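CDGSH iron-sulfur domain-containing protein 3, mitochondrial (Homo sapiens, PDB 6AVJ) binds two [2Fe-2S] clusters in a single monomeric chain and can pass them to the apoferredoxins FDX1 and FDX2, contributing to mitochondrial iron homeostasis. Local coordinates at residues 9-14 with 59-64; 14-19 with 52-57; 20-25 with 33-38. The protein carries 2 engineered substitutions. One frame throughout, in Å; residues are numbered along the deposited sequence.

Contact 1 (9-14 with 59-64); sequences KTPIKV and MVALCT. With FES (Fe2/s2 (inorganic) cluster), chain E.
Ile12 with Leu62 and Val14 with Val60 form the hydrogen-bonded pairs of a two-stranded antiparallel sheet of the NEET fold, and Lys13 with Ala61 is the non-hydrogen-bonded pair between them. The strand axes approach to 4.6 Å with N-to-C directions 149° apart. Each hydrogen-bonded pair is joined by two backbone bonds, of which Ile12 N to Leu62 O is the longest at 3.2 Å. Between the pairs, the CA-H groups of Lys13 and Ala61 point at the carbonyls of Val60 and Ile12.

Apolar contacts gather on the face that carries Ile12, Val14, Val60 and Leu62. Beta-branched residues such as valine favour the extended backbone of a strand, and Val14 turns CG2, set between its backbone N and carbonyl carbon, to the partner strand, where it touches Leu62 CD1 and Val60 CG2, each at 3.6 Å. The Val14 and Leu62 side chains cross at about a right angle. Farther along, Ile12 CD1 meets Thr64 CG2 at 3.7 Å. Met59, bent at its second and third torsions, folds CE back to 3.7 Å from Val14 C.

Past the strand ends the polar and metal contacts take over. Thr64 OG1 donates to Thr10 O at 2.8 Å from well above the carbonyl plane, 68° out of it, while its methyl serves the apolar side; threonine supplies both. The Pro11 ring is a compact apolar group, with CB against Leu62 O and 3.9 Å from the cluster sulfide S1, and its side chain also touches Cys74, another ligand of that cluster. Cys63 completes the contact as a ligand of the second [2Fe-2S] cluster: with SG anti to the backbone N (chi1 173°), SG binds FE2 at 2.3 Å, and Cys65 binds that same iron.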
ATOM      1  N   LYS A   9       8.002   3.496   5.197  1.00 11.36           N
ATOM      2  CA  LYS A   9       7.675   3.467   6.613  1.00 13.83           C
ATOM      3  C   LYS A   9       6.830   4.642   7.044  1.00 13.24           C
ATOM      4  O   LYS A   9       6.600   4.812   8.238  1.00 15.39           O
ATOM      5  CB  LYS A   9       8.944   3.435   7.465  1.00 20.72           C
ATOM      6  CG  LYS A   9       9.685   2.129   7.384  1.00 24.04           C
ATOM      7  CD  LYS A   9      10.878   2.220   8.353  1.00 27.07           C
ATOM      8  CE  LYS A   9      11.866   1.192   8.031  1.00 27.75           C
ATOM      9  NZ  LYS A   9      13.132   1.393   8.839  1.00 35.85           N
ATOM     10  N   THR A  10       6.349   5.450   6.108  1.00 13.20           N
ATOM     11  CA  THR A  10       5.391   6.515   6.413  1.00 15.78           C
ATOM     12  C   THR A  10       4.349   6.501   5.305  1.00 14.71           C
ATOM     13  O   THR A  10       4.708   6.301   4.128  1.00 11.36           O
ATOM     14  CB  THR A  10       6.060   7.904   6.460  1.00 21.70           C
ATOM     15  OG1 THR A  10       6.651   8.175   5.195  1.00 26.00           O
ATOM     16  CG2 THR A  10       7.160   7.912   7.428  1.00 22.55           C
ATOM     17  N   PRO A  11       3.080   6.747   5.642  1.00 13.02           N
ATOM     18  CA  PRO A  11       2.005   6.682   4.643  1.00 14.33           C
ATOM     19  C   PRO A  11       2.130   7.817   3.647  1.00 14.26           C
ATOM     20  O   PRO A  11       2.840   8.783   3.884  1.00 14.26           O
ATOM     21  CB  PRO A  11       0.719   6.829   5.489  1.00 13.90           C
ATOM     22  CG  PRO A  11       1.156   7.585   6.716  1.00 12.24           C
ATOM     23  CD  PRO A  11       2.574   7.062   6.994  1.00 11.83           C
ATOM     24  N   ILE A  12       1.406   7.712   2.534  1.00 10.79           N
ATOM     25  CA  ILE A  12       1.352   8.778   1.548  1.00 11.33           C
ATOM     26  C   ILE A  12      -0.057   9.363   1.541  1.00 17.52           C
ATOM     27  O   ILE A  12      -1.053   8.639   1.423  1.00 12.96           O
ATOM     28  CB  ILE A  12       1.779   8.306   0.142  1.00 13.20           C
ATOM     29  CG1 ILE A  12       3.260   7.959   0.178  1.00 14.40           C
ATOM     30  CG2 ILE A  12       1.582   9.415  -0.870  1.00 15.62           C
ATOM     31  CD1 ILE A  12       3.707   7.109  -1.010  1.00 14.94           C
ATOM     32  N   LYS A  13      -0.135  10.670   1.689  1.00 14.15           N
ATOM     33  CA  LYS A  13      -1.422  11.350   1.643  1.00 15.70           C
ATOM     34  C   LYS A  13      -1.806  11.558   0.195  1.00 14.30           C
ATOM     35  O   LYS A  13      -0.979  11.988  -0.607  1.00 17.26           O
ATOM     36  CB  LYS A  13      -1.348  12.700   2.368  1.00 21.33           C
ATOM     37  CG  LYS A  13      -1.019  12.611   3.820  1.00 22.24           C
ATOM     38  CD  LYS A  13      -1.369  13.904   4.552  1.00 32.32           C
ATOM     39  CE  LYS A  13      -0.768  13.951   5.968  1.00 47.67           C
ATOM     40  NZ  LYS A  13       0.656  14.477   6.021  1.00 52.14           N
ATOM     41  N   VAL A  14      -3.063  11.256  -0.147  1.00 13.52           N
ATOM     42  CA  VAL A  14      -3.534  11.385  -1.521  1.00 11.01           C
ATOM     43  C   VAL A  14      -4.931  11.997  -1.488  1.00 13.21           C
ATOM     44  O   VAL A  14      -5.757  11.690  -0.609  1.00 10.59           O
ATOM     45  CB  VAL A  14      -3.561  10.033  -2.285  1.00 19.06           C
ATOM     46  CG1 VAL A  14      -2.238   9.380  -2.310  1.00 20.52           C
ATOM     47  CG2 VAL A  14      -4.473   9.111  -1.654  1.00 22.07           C
ATOM     48  N   MET A  59      -8.917  14.035   1.361  1.00 11.49           N
ATOM     49  CA  MET A  59      -7.533  13.611   1.593  1.00 11.06           C
ATOM     50  C   MET A  59      -7.541  12.353   2.478  1.00 12.57           C
ATOM     51  O   MET A  59      -8.218  12.327   3.505  1.00 16.42           O
ATOM     52  CB  MET A  59      -6.754  14.703   2.318  1.00 19.12           C
ATOM     53  CG  MET A  59      -6.689  16.025   1.577  1.00 20.45           C
ATOM     54  SD  MET A  59      -5.908  15.856  -0.040  1.00 23.83           S
ATOM     55  CE  MET A  59      -4.306  15.112   0.452  1.00 17.10           C
ATOM     56  N   VAL A  60      -6.823  11.310   2.080  1.00 12.44           N
ATOM     57  CA  VAL A  60      -6.675  10.125   2.916  1.00 13.90           C
ATOM     58  C   VAL A  60      -5.184   9.818   3.020  1.00 16.53           C
ATOM     59  O   VAL A  60      -4.368  10.349   2.278  1.00 14.61           O
ATOM     60  CB  VAL A  60      -7.414   8.902   2.366  1.00 11.69           C
ATOM     61  CG1 VAL A  60      -8.904   9.212   2.197  1.00 13.43           C
ATOM     62  CG2 VAL A  60      -6.791   8.476   1.066  1.00 12.91           C
ATOM     63  N   ALA A  61      -4.851   8.931   3.928  1.00 10.14           N
ATOM     64  CA  ALA A  61      -3.468   8.436   4.068  1.00 11.72           C
ATOM     65  C   ALA A  61      -3.467   6.953   3.725  1.00  9.08           C
ATOM     66  O   ALA A  61      -4.140   6.167   4.398  1.00 10.40           O
ATOM     67  CB  ALA A  61      -2.952   8.654   5.480  1.00 17.43           C
ATOM     68  N   LEU A  62      -2.786   6.582   2.638  1.00 12.61           N
ATOM     69  CA  LEU A  62      -2.725   5.185   2.200  1.00 12.19           C
ATOM     70  C   LEU A  62      -1.460   4.490   2.696  1.00 11.35           C
ATOM     71  O   LEU A  62      -0.381   5.074   2.735  1.00 10.93           O
ATOM     72  CB  LEU A  62      -2.819   5.088   0.668  1.00  9.30           C
ATOM     73  CG  LEU A  62      -4.189   5.591   0.125  1.00  9.04           C
ATOM     74  CD1 LEU A  62      -4.321   5.525  -1.352  1.00 10.71           C
ATOM     75  CD2 LEU A  62      -5.368   4.966   0.846  1.00 13.91           C
ATOM     76  N   CYS A  63      -1.600   3.212   3.023  1.00 10.24           N
ATOM     77  CA  CYS A  63      -0.535   2.475   3.685  1.00  9.05           C
ATOM     78  C   CYS A  63       0.544   2.077   2.682  1.00  8.49           C
ATOM     79  O   CYS A  63       0.250   1.564   1.578  1.00  9.00           O
ATOM     80  CB  CYS A  63      -1.134   1.234   4.363  1.00  8.37           C
ATOM     81  SG  CYS A  63       0.081   0.107   5.045  1.00  7.89           S
ATOM     82  N   THR A  64       1.789   2.325   3.074  1.00  7.90           N
ATOM     83  CA  THR A  64       2.977   1.954   2.318  1.00 13.65           C
ATOM     84  C   THR A  64       3.788   0.846   2.993  1.00 13.47           C
ATOM     85  O   THR A  64       4.525   0.133   2.303  1.00 12.04           O
ATOM     86  CB  THR A  64       3.896   3.172   2.146  1.00 11.26           C
ATOM     87  OG1 THR A  64       4.193   3.682   3.456  1.00 11.15           O
ATOM     88  CG2 THR A  64       3.256   4.273   1.307  1.00 10.52           C
TER
HETATM   89 FE1  FES E 202       0.696   3.446   8.241  1.00 10.84          FE
HETATM   90 FE2  FES E 202       1.139   1.116   6.804  1.00 10.85          FE
HETATM   91  S1  FES E 202       1.884   3.168   6.377  1.00 10.82           S
HETATM   92  S2  FES E 202      -0.101   1.420   8.607  1.00 10.04           S

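Contact 2 (14-19 with 52-57); sequences VELVAG and FKAQET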
ATOM      1  N   VAL A  14      -3.063  11.256  -0.147  1.00 13.52           N
ATOM      2  CA  VAL A  14      -3.534  11.385  -1.521  1.00 11.01           C
ATOM      3  C   VAL A  14      -4.931  11.997  -1.488  1.00 13.21           C
ATOM      4  O   VAL A  14      -5.757  11.690  -0.609  1.00 10.59           O
ATOM      5  CB  VAL A  14      -3.561  10.033  -2.285  1.00 19.06           C
ATOM      6  CG1 VAL A  14      -2.238   9.380  -2.310  1.00 20.52           C
ATOM      7  CG2 VAL A  14      -4.473   9.111  -1.654  1.00 22.07           C
ATOM      8  N   GLU A  15      -5.191  12.858  -2.460  1.00 14.54           N
ATOM      9  CA  GLU A  15      -6.532  13.417  -2.632  1.00 12.35           C
ATOM     10  C   GLU A  15      -7.305  12.424  -3.489  1.00 16.46           C
ATOM     11  O   GLU A  15      -7.073  12.330  -4.698  1.00 22.12           O
ATOM     12  CB  GLU A  15      -6.479  14.809  -3.268  1.00 15.31           C
ATOM     13  CG  GLU A  15      -7.887  15.358  -3.374  1.00 16.43           C
ATOM     14  CD  GLU A  15      -7.961  16.802  -3.838  1.00 26.22           C
ATOM     15  OE1 GLU A  15      -7.018  17.564  -3.613  1.00 26.08           O
ATOM     16  OE2 GLU A  15      -8.999  17.149  -4.399  1.00 26.31           O
ATOM     17  N   LEU A  16      -8.194  11.663  -2.863  1.00 13.47           N
ATOM     18  CA  LEU A  16      -9.140  10.813  -3.607  1.00 15.13           C
ATOM     19  C   LEU A  16     -10.264  11.633  -4.223  1.00 13.73           C
ATOM     20  O   LEU A  16     -10.739  12.588  -3.617  1.00 17.25           O
ATOM     21  CB  LEU A  16      -9.780   9.771  -2.708  1.00 15.13           C
ATOM     22  CG  LEU A  16      -8.821   8.813  -2.014  1.00 16.89           C
ATOM     23  CD1 LEU A  16      -9.621   7.745  -1.217  1.00 23.02           C
ATOM     24  CD2 LEU A  16      -7.880   8.215  -2.956  1.00 18.04           C
ATOM     25  N   VAL A  17     -10.699  11.223  -5.412  1.00 15.06           N
ATOM     26  CA  VAL A  17     -11.740  11.898  -6.206  1.00 13.29           C
ATOM     27  C   VAL A  17     -12.956  10.978  -6.262  1.00 15.65           C
ATOM     28  O   VAL A  17     -12.838   9.811  -6.679  1.00 16.31           O
ATOM     29  CB  VAL A  17     -11.228  12.221  -7.616  1.00 17.55           C
ATOM     30  CG1 VAL A  17     -12.413  12.689  -8.532  1.00 16.59           C
ATOM     31  CG2 VAL A  17     -10.099  13.261  -7.554  1.00 20.25           C
ATOM     32  N   ALA A  18     -14.088  11.465  -5.758  1.00 11.81           N
ATOM     33  CA  ALA A  18     -15.337  10.712  -5.738  1.00 14.10           C
ATOM     34  C   ALA A  18     -15.632  10.143  -7.123  1.00 12.99           C
ATOM     35  O   ALA A  18     -15.565  10.855  -8.132  1.00 14.03           O
ATOM     36  CB  ALA A  18     -16.501  11.616  -5.264  1.00 14.51           C
ATOM     37  N   GLY A  19     -15.876   8.827  -7.160  1.00 16.15           N
ATOM     38  CA  GLY A  19     -16.201   8.118  -8.370  1.00 13.39           C
ATOM     39  C   GLY A  19     -15.028   7.533  -9.095  1.00 17.86           C
ATOM     40  O   GLY A  19     -15.213   6.886 -10.140  1.00 14.66           O
ATOM     41  N   PHE A  52     -10.431  -0.320  -5.410  1.00 12.17           N
ATOM     42  CA  PHE A  52     -11.492   0.366  -4.669  1.00 11.21           C
ATOM     43  C   PHE A  52     -11.915   1.634  -5.399  1.00 14.42           C
ATOM     44  O   PHE A  52     -11.150   2.243  -6.146  1.00 15.09           O
ATOM     45  CB  PHE A  52     -11.133   0.705  -3.210  1.00 15.58           C
ATOM     46  CG  PHE A  52     -10.040   1.743  -3.043  1.00 13.27           C
ATOM     47  CD1 PHE A  52      -8.707   1.395  -3.224  1.00 13.31           C
ATOM     48  CD2 PHE A  52     -10.340   3.061  -2.701  1.00 16.50           C
ATOM     49  CE1 PHE A  52      -7.695   2.326  -3.046  1.00 13.70           C
ATOM     50  CE2 PHE A  52      -9.311   4.007  -2.558  1.00 12.04           C
ATOM     51  CZ  PHE A  52      -8.016   3.636  -2.710  1.00 12.20           C
ATOM     52  N   LYS A  53     -13.157   2.021  -5.184  1.00 14.81           N
ATOM     53  CA  LYS A  53     -13.714   3.202  -5.841  1.00 18.02           C
ATOM     54  C   LYS A  53     -14.003   4.208  -4.748  1.00 16.36           C
ATOM     55  O   LYS A  53     -14.689   3.884  -3.775  1.00 19.41           O
ATOM     56  CB  LYS A  53     -15.002   2.897  -6.609  1.00 23.03           C
ATOM     57  CG  LYS A  53     -15.626   4.174  -7.263  1.00 25.30           C
ATOM     58  CD  LYS A  53     -16.869   3.910  -8.136  1.00 26.96           C
ATOM     59  CE  LYS A  53     -16.515   3.255  -9.452  1.00 30.77           C
ATOM     60  NZ  LYS A  53     -17.676   3.321 -10.378  1.00 41.33           N
ATOM     61  N   ALA A  54     -13.487   5.408  -4.901  1.00 14.75           N
ATOM     62  CA  ALA A  54     -13.645   6.413  -3.859  1.00 17.32           C
ATOM     63  C   ALA A  54     -15.091   6.864  -3.807  1.00 15.29           C
ATOM     64  O   ALA A  54     -15.663   7.193  -4.837  1.00 17.00           O
ATOM     65  CB  ALA A  54     -12.758   7.627  -4.135  1.00 14.17           C
ATOM     66  N   GLN A  55     -15.657   6.939  -2.607  1.00 17.22           N
ATOM     67  CA  GLN A  55     -17.042   7.363  -2.466  1.00 22.25           C
ATOM     68  C   GLN A  55     -17.171   8.860  -2.247  1.00 23.55           C
ATOM     69  O   GLN A  55     -18.244   9.412  -2.502  1.00 23.14           O
ATOM     70  CB  GLN A  55     -17.707   6.613  -1.306  1.00 25.13           C
ATOM     71  CG  GLN A  55     -17.665   5.070  -1.438  1.00 35.41           C
ATOM     72  CD  GLN A  55     -18.521   4.544  -2.569  1.00 38.43           C
ATOM     73  OE1 GLN A  55     -19.747   4.495  -2.461  1.00 40.62           O
ATOM     74  NE2 GLN A  55     -17.878   4.122  -3.659  1.00 35.94           N
ATOM     75  N   GLU A  56     -16.106   9.527  -1.799  1.00 17.24           N
ATOM     76  CA  GLU A  56     -16.144  10.959  -1.538  1.00 20.21           C
ATOM     77  C   GLU A  56     -14.782  11.573  -1.861  1.00 18.66           C
ATOM     78  O   GLU A  56     -13.762  10.887  -1.882  1.00 14.51           O
ATOM     79  CB  GLU A  56     -16.605  11.239  -0.101  1.00 25.21           C
ATOM     80  CG  GLU A  56     -15.946  10.467   0.953  1.00 31.82           C
ATOM     81  CD  GLU A  56     -16.548  10.708   2.356  1.00 40.58           C
ATOM     82  OE1 GLU A  56     -17.752  11.035   2.478  1.00 49.33           O
ATOM     83  OE2 GLU A  56     -15.799  10.560   3.340  1.00 47.23           O
ATOM     84  N   THR A  57     -14.789  12.852  -2.214  1.00 17.14           N
ATOM     85  CA  THR A  57     -13.550  13.576  -2.476  1.00 16.89           C
ATOM     86  C   THR A  57     -12.987  14.036  -1.137  1.00 14.21           C
ATOM     87  O   THR A  57     -13.653  14.748  -0.397  1.00 11.86           O
ATOM     88  CB  THR A  57     -13.781  14.744  -3.443  1.00 18.13           C
ATOM     89  OG1 THR A  57     -14.145  14.220  -4.734  1.00 15.36           O
ATOM     90  CG2 THR A  57     -12.474  15.628  -3.583  1.00 15.07           C
TER
HETATM   91  O   HOH W   1     -17.763   6.246 -11.290  1.00 26.80           O
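Val17 and Ala18 run close by Glu56 and Thr57, with the CA atoms of Ala18 and Glu56 4.3 Å apart, and the two segments pass at a steep angle, their end-to-end directions 112° apart. Two backbone N-H groups make the bonds. That of Ala18 points almost straight at Thr57 OG1, 2.9 Å away with an angle of 176° at the hydrogen, and that of Gly19 reaches Ala54 O at 2.8 Å. Thr57 has OG1 beside its own backbone N (chi1 -66°), which brings the hydroxyl oxygen to the Ala18 N-H, and its CG2 lies against Leu16 O and the Glu15 carboxylate. Its CA-H also points at Leu16 O, 3.2 Å away.

Each segment runs from the end of a strand into a connection of the NEET fold: segment 14-19 leaves strand 12-16 for strand 21-24, while segment 52-57 leaves strand 50-53 for strand 58-62. Here the two connections lean on each other. Ala54 is small enough to bring CB within 3.4 Å of Val17 O, and the same methyl meets Leu16 CB at 3.9 Å. Leu16 is buried; its CD1 comes to the edge of the Phe52 ring, in the plane of the ring, 4.0 Å from CE2, and strand 21-24 adds Tyr22 to its surroundings. Gly19 has a positive phi, at which a CB would collide with the carbonyl oxygen of Ala18. The aliphatic chain of Lys53 lies beside the Gly19 carbonyl, bending at its third torsion, and a water that donates to Gly19 O accepts from Lys53 NZ at 3.1 Å.

Contact 3 (20-25 with 33-38); sequences KTYRWC and QPFCDG. With FES (Fe2/s2 (inorganic) cluster), chain D.
Cys25 and Cys36 lie side by side and supply one ligand each to the two irons of the first [2Fe-2S] cluster: Cys25 SG binds FE2 at 2.4 Å and Cys36 SG binds FE1 at 2.4 Å. Both sulfurs stand anti to their backbone N (chi1 170° and 176°). Cys27 shares the iron of Cys25, and the engineered Cys40 that of Cys36. This is the cluster-binding site of the CDGSH family; Cys36, Asp37 and Gly38 open its signature sequence.

Around these sulfurs come N-H donors. Gln33 NE2 donates to Cys25 SG at 3.5 Å, and Gly38 N makes a weak bond to Cys36 SG. The Gln33 amide is itself held, NE2 also giving to Ser30 O and OE1 taking a bond from Lys66 NZ. An alanine in place of Gln33 would probably leave Cys25 SG without this N-H and deprive Lys66 NZ and Ser30 O of a partner.

Backbone bonds fix the two cysteines: Cys36 N gives to Arg23 O at 2.9 Å, and Cys25 N to Pro34 O at 2.9 Å. The peptide between Gln33 and Pro34 is cis, a geometry that proline accepts more readily than other residues. Pro34 CG sits 3.8 Å above the centre of one face of the Phe35 ring, while Arg23 O lies at the ring's edge. Farther out, Phe35 CE1 meets Tyr22 CD2 at 3.7 Å, the rings nearly parallel (27°) but slid apart so that they barely overlap. The N-H of Gln33, and more weakly that of Gly38, would probably stabilise negative charge on the cysteine sulfurs, which may influence the cluster's redox potential.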
ATOM      1  N   LYS A  20     -13.824   7.801  -8.628  1.00 15.77           N
ATOM      2  CA  LYS A  20     -12.638   7.372  -9.347  1.00 16.01           C
ATOM      3  C   LYS A  20     -12.194   6.045  -8.768  1.00 15.31           C
ATOM      4  O   LYS A  20     -12.293   5.825  -7.556  1.00 12.37           O
ATOM      5  CB  LYS A  20     -11.515   8.392  -9.247  1.00 17.96           C
ATOM      6  CG  LYS A  20     -10.325   8.063 -10.108  1.00 20.33           C
ATOM      7  CD  LYS A  20      -9.458   9.312 -10.258  1.00 24.00           C
ATOM      8  CE  LYS A  20      -8.093   9.014 -10.842  1.00 23.99           C
ATOM      9  NZ  LYS A  20      -7.381  10.308 -11.040  1.00 34.60           N
ATOM     10  N   THR A  21     -11.756   5.158  -9.645  1.00 15.68           N
ATOM     11  CA  THR A  21     -11.298   3.822  -9.247  1.00 13.58           C
ATOM     12  C   THR A  21      -9.798   3.826  -9.021  1.00 14.25           C
ATOM     13  O   THR A  21      -9.041   4.363  -9.833  1.00 10.78           O
ATOM     14  CB  THR A  21     -11.650   2.768 -10.306  1.00 15.63           C
ATOM     15  OG1 THR A  21     -13.062   2.658 -10.354  1.00 17.46           O
ATOM     16  CG2 THR A  21     -11.050   1.400  -9.943  1.00 18.84           C
ATOM     17  N   TYR A  22      -9.376   3.231  -7.907  1.00 14.05           N
ATOM     18  CA  TYR A  22      -7.982   3.190  -7.507  1.00 11.80           C
ATOM     19  C   TYR A  22      -7.587   1.736  -7.284  1.00 11.33           C
ATOM     20  O   TYR A  22      -8.448   0.889  -7.002  1.00 13.21           O
ATOM     21  CB  TYR A  22      -7.740   4.006  -6.220  1.00 14.23           C
ATOM     22  CG  TYR A  22      -8.036   5.494  -6.362  1.00 13.04           C
ATOM     23  CD1 TYR A  22      -9.325   6.001  -6.169  1.00 11.69           C
ATOM     24  CD2 TYR A  22      -7.044   6.379  -6.760  1.00 14.90           C
ATOM     25  CE1 TYR A  22      -9.604   7.363  -6.343  1.00 14.98           C
ATOM     26  CE2 TYR A  22      -7.316   7.762  -6.911  1.00 17.22           C
ATOM     27  CZ  TYR A  22      -8.594   8.233  -6.697  1.00 16.13           C
ATOM     28  OH  TYR A  22      -8.858   9.580  -6.867  1.00 14.39           O
ATOM     29  N   ARG A  23      -6.270   1.472  -7.371  1.00 11.50           N
ATOM     30  CA  ARG A  23      -5.697   0.118  -7.197  1.00 11.04           C
ATOM     31  C   ARG A  23      -4.523   0.214  -6.231  1.00  9.03           C
ATOM     32  O   ARG A  23      -3.432   0.656  -6.603  1.00 11.28           O
ATOM     33  CB  ARG A  23      -5.276  -0.485  -8.523  1.00 13.49           C
ATOM     34  CG  ARG A  23      -6.497  -0.868  -9.419  1.00 18.94           C
ATOM     35  CD  ARG A  23      -6.107  -1.275 -10.808  1.00 20.57           C
ATOM     36  NE  ARG A  23      -7.286  -1.739 -11.552  1.00 24.63           N
ATOM     37  CZ  ARG A  23      -8.191  -0.939 -12.115  1.00 26.27           C
ATOM     38  NH1 ARG A  23      -8.063   0.382 -12.051  1.00 22.03           N
ATOM     39  NH2 ARG A  23      -9.234  -1.454 -12.762  1.00 32.79           N
ATOM     40  N   TRP A  24      -4.776  -0.127  -4.979  1.00  8.91           N
ATOM     41  CA  TRP A  24      -3.762   0.016  -3.941  1.00 11.22           C
ATOM     42  C   TRP A  24      -2.721  -1.093  -4.040  1.00 10.70           C
ATOM     43  O   TRP A  24      -3.064  -2.265  -4.177  1.00  9.79           O
ATOM     44  CB  TRP A  24      -4.394  -0.046  -2.571  1.00  8.48           C
ATOM     45  CG  TRP A  24      -3.421   0.005  -1.393  1.00  6.75           C
ATOM     46  CD1 TRP A  24      -2.644   1.049  -1.047  1.00 10.40           C
ATOM     47  CD2 TRP A  24      -3.211  -1.000  -0.401  1.00  8.55           C
ATOM     48  NE1 TRP A  24      -1.947   0.771   0.101  1.00  9.73           N
ATOM     49  CE2 TRP A  24      -2.294  -0.487   0.524  1.00  8.99           C
ATOM     50  CE3 TRP A  24      -3.753  -2.268  -0.172  1.00  8.97           C
ATOM     51  CZ2 TRP A  24      -1.835  -1.248   1.618  1.00 10.77           C
ATOM     52  CZ3 TRP A  24      -3.332  -2.994   0.904  1.00 12.38           C
ATOM     53  CH2 TRP A  24      -2.368  -2.493   1.786  1.00 10.29           C
ATOM     54  N   CYS A  25      -1.452  -0.741  -3.920  1.00 10.85           N
ATOM     55  CA  CYS A  25      -0.440  -1.782  -4.025  1.00  9.14           C
ATOM     56  C   CYS A  25      -0.431  -2.595  -2.731  1.00 11.31           C
ATOM     57  O   CYS A  25      -0.182  -2.062  -1.640  1.00  9.39           O
ATOM     58  CB  CYS A  25       0.937  -1.183  -4.340  1.00 13.28           C
ATOM     59  SG  CYS A  25       2.298  -2.370  -4.197  1.00  9.56           S
ATOM     60  N   GLN A  33       4.292   4.188  -5.426  1.00 13.72           N
ATOM     61  CA  GLN A  33       3.532   4.005  -4.212  1.00 12.42           C
ATOM     62  C   GLN A  33       2.617   5.209  -4.043  1.00 14.26           C
ATOM     63  O   GLN A  33       3.017   6.339  -4.352  1.00 12.66           O
ATOM     64  CB  GLN A  33       4.450   3.862  -3.000  1.00 14.04           C
ATOM     65  CG  GLN A  33       5.178   2.513  -2.905  1.00 13.30           C
ATOM     66  CD  GLN A  33       4.204   1.356  -2.732  1.00 16.19           C
ATOM     67  OE1 GLN A  33       3.127   1.503  -2.102  1.00 11.78           O
ATOM     68  NE2 GLN A  33       4.549   0.212  -3.310  1.00 12.16           N
ATOM     69  N   PRO A  34       1.410   5.014  -3.493  1.00 14.42           N
ATOM     70  CA  PRO A  34       0.855   3.816  -2.818  1.00 11.58           C
ATOM     71  C   PRO A  34       0.077   2.905  -3.741  1.00 12.19           C
ATOM     72  O   PRO A  34      -0.582   1.972  -3.264  1.00 12.16           O
ATOM     73  CB  PRO A  34      -0.109   4.410  -1.802  1.00 10.35           C
ATOM     74  CG  PRO A  34      -0.596   5.647  -2.484  1.00 10.53           C
ATOM     75  CD  PRO A  34       0.532   6.187  -3.306  1.00 11.92           C
ATOM     76  N   PHE A  35       0.124   3.159  -5.035  1.00  8.61           N
ATOM     77  CA  PHE A  35      -0.724   2.472  -6.006  1.00 13.75           C
ATOM     78  C   PHE A  35       0.071   1.459  -6.821  1.00 13.12           C
ATOM     79  O   PHE A  35       1.290   1.552  -6.952  1.00 11.93           O
ATOM     80  CB  PHE A  35      -1.384   3.501  -6.964  1.00 14.79           C
ATOM     81  CG  PHE A  35      -2.228   4.523  -6.243  1.00 13.65           C
ATOM     82  CD1 PHE A  35      -3.358   4.128  -5.573  1.00 14.30           C
ATOM     83  CD2 PHE A  35      -1.867   5.872  -6.229  1.00 19.67           C
ATOM     84  CE1 PHE A  35      -4.136   5.046  -4.902  1.00 15.11           C
ATOM     85  CE2 PHE A  35      -2.623   6.790  -5.573  1.00 17.38           C
ATOM     86  CZ  PHE A  35      -3.761   6.380  -4.890  1.00 14.53           C
ATOM     87  N   CYS A  36      -0.654   0.510  -7.391  1.00 11.03           N
ATOM     88  CA  CYS A  36      -0.077  -0.545  -8.225  1.00 16.11           C
ATOM     89  C   CYS A  36       0.450   0.008  -9.557  1.00 16.27           C
ATOM     90  O   CYS A  36      -0.180   0.853 -10.190  1.00 17.87           O
ATOM     91  CB  CYS A  36      -1.149  -1.607  -8.456  1.00 12.46           C
ATOM     92  SG  CYS A  36      -0.799  -2.966  -9.533  1.00 12.04           S
ATOM     93  N   ASP A  37       1.641  -0.443  -9.938  1.00 11.38           N
ATOM     94  CA  ASP A  37       2.225  -0.189 -11.245  1.00 15.49           C
ATOM     95  C   ASP A  37       2.428  -1.474 -12.040  1.00 20.10           C
ATOM     96  O   ASP A  37       3.104  -1.452 -13.080  1.00 14.87           O
ATOM     97  CB  ASP A  37       3.563   0.569 -11.099  1.00 14.35           C
ATOM     98  CG  ASP A  37       4.712  -0.272 -10.501  1.00 15.98           C
ATOM     99  OD1 ASP A  37       4.543  -1.496 -10.141  1.00 11.86           O
ATOM    100  OD2 ASP A  37       5.839   0.323 -10.378  1.00 15.23           O
ATOM    101  N   GLY A  38       1.856  -2.587 -11.596  1.00 13.39           N
ATOM    102  CA  GLY A  38       1.962  -3.840 -12.333  1.00 16.30           C
ATOM    103  C   GLY A  38       3.099  -4.746 -11.902  1.00 17.41           C
ATOM    104  O   GLY A  38       3.172  -5.885 -12.377  1.00 13.01           O
TER
HETATM  105 FE1  FES D 201       0.539  -4.281  -8.100  1.00 13.79          FE
HETATM  106 FE2  FES D 201       1.982  -4.035  -5.828  1.00 13.51          FE
HETATM  107  S1  FES D 201      -0.038  -4.847  -5.999  1.00 12.13           S
HETATM  108  S2  FES D 201       2.556  -3.405  -7.852  1.00 11.52           S

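How the contacts relate
Along the chain the contacts are nested: contact 3 lies inside the loop closed by contact 2, which lies inside that of contact 1. Contacts 1 and 2 share Val14 and strand 12-16, with centres 14 Å apart; contact 3 is 12 Å from each. Strands 12-16 and 58-62 make one antiparallel pair, 21-24 and 50-53 the other, and contact 2 packs together the connections between the pairs. Contacts 1 and 3 each carry a cluster and meet where Cys63 O takes a bond from Trp24 NE1 and Leu62 packs on Pro34 and Phe35. One chain thus holds both [2Fe-2S] clusters, fitting a NEET protein that is monomeric.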